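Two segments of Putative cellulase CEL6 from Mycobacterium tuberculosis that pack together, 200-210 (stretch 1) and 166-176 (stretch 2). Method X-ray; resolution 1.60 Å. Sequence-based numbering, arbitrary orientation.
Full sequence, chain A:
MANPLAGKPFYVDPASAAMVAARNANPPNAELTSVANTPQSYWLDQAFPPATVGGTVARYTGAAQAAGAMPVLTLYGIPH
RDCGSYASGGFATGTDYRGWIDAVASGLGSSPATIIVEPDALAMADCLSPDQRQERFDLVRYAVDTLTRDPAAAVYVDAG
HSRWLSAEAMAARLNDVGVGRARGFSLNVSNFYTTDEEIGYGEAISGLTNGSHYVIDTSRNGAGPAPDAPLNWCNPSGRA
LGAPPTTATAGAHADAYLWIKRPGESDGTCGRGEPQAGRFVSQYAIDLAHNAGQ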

# COMPACT_ATOMS: atom_id res chain seq x y z
N GLY A 200 3.09 -8.16 16.12
CA GLY A 200 3.44 -9.52 16.45
C GLY A 200 3.71 -10.38 15.22
O GLY A 200 4.64 -11.21 15.20
N TYR A 201 2.88 -10.20 14.20
CA TYR A 201 3.01 -10.93 12.94
C TYR A 201 4.27 -10.51 12.19
O TYR A 201 5.04 -11.38 11.70
CB TYR A 201 1.76 -10.70 12.12
CG TYR A 201 1.61 -11.46 10.82
CD1 TYR A 201 1.44 -12.85 10.81
CD2 TYR A 201 1.59 -10.79 9.61
CE1 TYR A 201 1.24 -13.55 9.64
CE2 TYR A 201 1.43 -11.48 8.44
CZ TYR A 201 1.22 -12.85 8.45
OH TYR A 201 1.07 -13.49 7.23
N GLY A 202 4.50 -9.20 12.14
CA GLY A 202 5.67 -8.63 11.50
C GLY A 202 6.98 -9.08 12.13
O GLY A 202 7.96 -9.40 11.46
N GLU A 203 7.03 -9.10 13.45
CA GLU A 203 8.23 -9.54 14.12
C GLU A 203 8.49 -11.01 13.82
O GLU A 203 9.64 -11.41 13.71
CB GLU A 203 8.15 -9.26 15.62
CG GLU A 203 8.13 -7.76 15.97
CD GLU A 203 9.32 -6.97 15.49
OE1 GLU A 203 10.47 -7.45 15.69
OE2 GLU A 203 9.14 -5.84 14.93
N ALA A 204 7.44 -11.82 13.71
CA ALA A 204 7.57 -13.24 13.36
C ALA A 204 8.14 -13.41 11.96
O ALA A 204 9.12 -14.17 11.75
CB ALA A 204 6.27 -13.96 13.49
N ILE A 205 7.62 -12.63 11.02
CA ILE A 205 8.09 -12.72 9.64
C ILE A 205 9.53 -12.21 9.57
O ILE A 205 10.36 -12.79 8.88
CB ILE A 205 7.17 -12.01 8.66
CG1 ILE A 205 5.81 -12.73 8.57
CG2 ILE A 205 7.83 -11.84 7.27
CD1 ILE A 205 4.81 -12.06 7.66
N SER A 206 9.82 -11.13 10.28
CA SER A 206 11.17 -10.58 10.34
C SER A 206 12.17 -11.66 10.78
O SER A 206 13.23 -11.82 10.18
CB SER A 206 11.23 -9.39 11.27
OG SER A 206 12.55 -8.86 11.35
N GLY A 207 11.82 -12.44 11.80
CA GLY A 207 12.66 -13.52 12.27
C GLY A 207 12.93 -14.59 11.23
O GLY A 207 14.00 -15.22 11.25
N LEU A 208 11.98 -14.82 10.34
CA LEU A 208 12.06 -15.83 9.29
C LEU A 208 12.63 -15.31 7.97
O LEU A 208 12.79 -16.08 7.03
CB LEU A 208 10.67 -16.43 9.06
CG LEU A 208 10.08 -17.17 10.25
CD1 LEU A 208 8.60 -17.46 10.03
CD2 LEU A 208 10.86 -18.46 10.53
N THR A 209 12.98 -14.04 7.91
CA THR A 209 13.55 -13.40 6.73
C THR A 209 14.83 -12.65 7.07
O THR A 209 15.08 -11.56 6.55
CB THR A 209 12.55 -12.40 6.10
OG1 THR A 209 12.09 -11.48 7.12
CG2 THR A 209 11.34 -13.11 5.60
N ASN A 210 15.59 -13.19 8.00
CA ASN A 210 16.91 -12.62 8.35
C ASN A 210 16.87 -11.17 8.79
O ASN A 210 17.77 -10.39 8.52
CB ASN A 210 17.88 -12.80 7.18
CG ASN A 210 19.35 -12.73 7.61
OD1 ASN A 210 19.76 -13.40 8.56
ND2 ASN A 210 20.14 -11.89 6.90
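Stretch 2, residues 166-176: SAEAMAARLND

The methyl of A167 is the knob of this contact: it sits in a hole formed by Y201, A204, I205 and L208, with its CB 3.8 Å from I205 CG1 and 4.0 Å from A204 CB. So small a side chain suits a close backbone approach, and the CA atoms of A167 and I205 are 5.3 Å apart.

Stretch 2 is helical from A167 to D176, with S166 at the N-cap; its OG accepts from A169 N at 3.0 Å. This helix runs in broadly the same direction as the helix of stretch 1, crossing it at -49° with an axial approach of 9.0 Å. The start of the helix lies against Y201, whose CE1 is 3.6 Å from A167 N.

One turn further on, A171 points toward stretch 1 and brings its CB to 3.5 Å from L208 CB. Larger apolar side chains also meet across the pair: I205 CD1 meets M170 CG at 4.2 Å, and I205 CG2 meets L174 CD1 at 3.6 Å.

The single hydrogen bond across the pair comes late in stretch 2, where N175 ND2 donates to L208 O at 3.1 Å and a nearly straight 167°. T209 CG2 packs nearby, 4.0 Å from A171 CB. The rule to read here is alanine for closeness, larger apolar side chains for filling, and one polar tie.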

# COMPACT_ATOMS: atom_id res chain seq x y z
N SER A 166 -0.06 -17.80 7.01
CA SER A 166 0.80 -17.87 8.15
C SER A 166 2.13 -17.14 7.96
O SER A 166 2.56 -16.89 6.82
CB SER A 166 1.09 -19.31 8.52
OG SER A 166 2.01 -19.85 7.60
N ALA A 167 2.76 -16.80 9.07
CA ALA A 167 4.08 -16.15 9.04
C ALA A 167 5.07 -17.02 8.27
O ALA A 167 5.84 -16.51 7.45
CB ALA A 167 4.60 -15.86 10.43
N GLU A 168 5.01 -18.33 8.49
CA GLU A 168 5.92 -19.25 7.82
C GLU A 168 5.67 -19.29 6.31
O GLU A 168 6.61 -19.26 5.48
CB GLU A 168 5.76 -20.63 8.45
CG GLU A 168 6.19 -20.72 9.93
CD GLU A 168 5.18 -20.22 11.02
OE1 GLU A 168 4.00 -19.75 10.72
OE2 GLU A 168 5.56 -20.33 12.25
N ALA A 169 4.41 -19.36 5.91
CA ALA A 169 4.03 -19.41 4.52
C ALA A 169 4.43 -18.10 3.79
O ALA A 169 5.00 -18.14 2.68
CB ALA A 169 2.54 -19.68 4.37
N MET A 170 4.19 -16.98 4.43
CA MET A 170 4.48 -15.70 3.79
C MET A 170 6.00 -15.48 3.78
O MET A 170 6.55 -14.98 2.79
CB MET A 170 3.71 -14.57 4.45
CG MET A 170 3.90 -13.22 3.77
SD MET A 170 3.71 -13.19 1.98
CE MET A 170 1.97 -13.01 1.84
N ALA A 171 6.71 -15.86 4.84
CA ALA A 171 8.16 -15.70 4.84
C ALA A 171 8.78 -16.50 3.70
O ALA A 171 9.75 -16.05 3.09
CB ALA A 171 8.77 -16.13 6.17
N ALA A 172 8.26 -17.69 3.43
CA ALA A 172 8.77 -18.50 2.33
C ALA A 172 8.64 -17.77 0.99
O ALA A 172 9.58 -17.78 0.16
CB ALA A 172 8.07 -19.83 2.25
N ARG A 173 7.49 -17.16 0.76
CA ARG A 173 7.26 -16.41 -0.46
C ARG A 173 8.15 -15.18 -0.52
O ARG A 173 8.70 -14.86 -1.58
CB ARG A 173 5.79 -16.05 -0.61
CG ARG A 173 4.91 -17.27 -0.72
CD ARG A 173 3.43 -17.00 -0.87
NE ARG A 173 2.72 -18.27 -0.71
CZ ARG A 173 1.48 -18.50 -1.04
NH1 ARG A 173 0.71 -17.58 -1.60
NH2 ARG A 173 0.98 -19.71 -0.80
N LEU A 174 8.28 -14.45 0.59
CA LEU A 174 9.16 -13.26 0.60
C LEU A 174 10.61 -13.65 0.31
O LEU A 174 11.31 -12.94 -0.41
CB LEU A 174 9.08 -12.57 1.96
CG LEU A 174 7.76 -11.82 2.21
CD1 LEU A 174 7.66 -11.45 3.68
CD2 LEU A 174 7.68 -10.55 1.38
N ASN A 175 11.04 -14.77 0.88
CA ASN A 175 12.41 -15.22 0.67
C ASN A 175 12.61 -15.57 -0.80
O ASN A 175 13.65 -15.22 -1.36
CB ASN A 175 12.78 -16.35 1.63
CG ASN A 175 13.03 -15.84 3.04
OD1 ASN A 175 13.51 -14.69 3.24
ND2 ASN A 175 12.71 -16.67 4.03
N ASP A 176 11.63 -16.21 -1.41
CA ASP A 176 11.68 -16.55 -2.83
C ASP A 176 11.76 -15.35 -3.75
O ASP A 176 12.33 -15.46 -4.83
CB ASP A 176 10.46 -17.35 -3.25
CG ASP A 176 10.61 -17.92 -4.67
OD1 ASP A 176 11.54 -18.73 -4.87
OD2 ASP A 176 9.88 -17.59 -5.65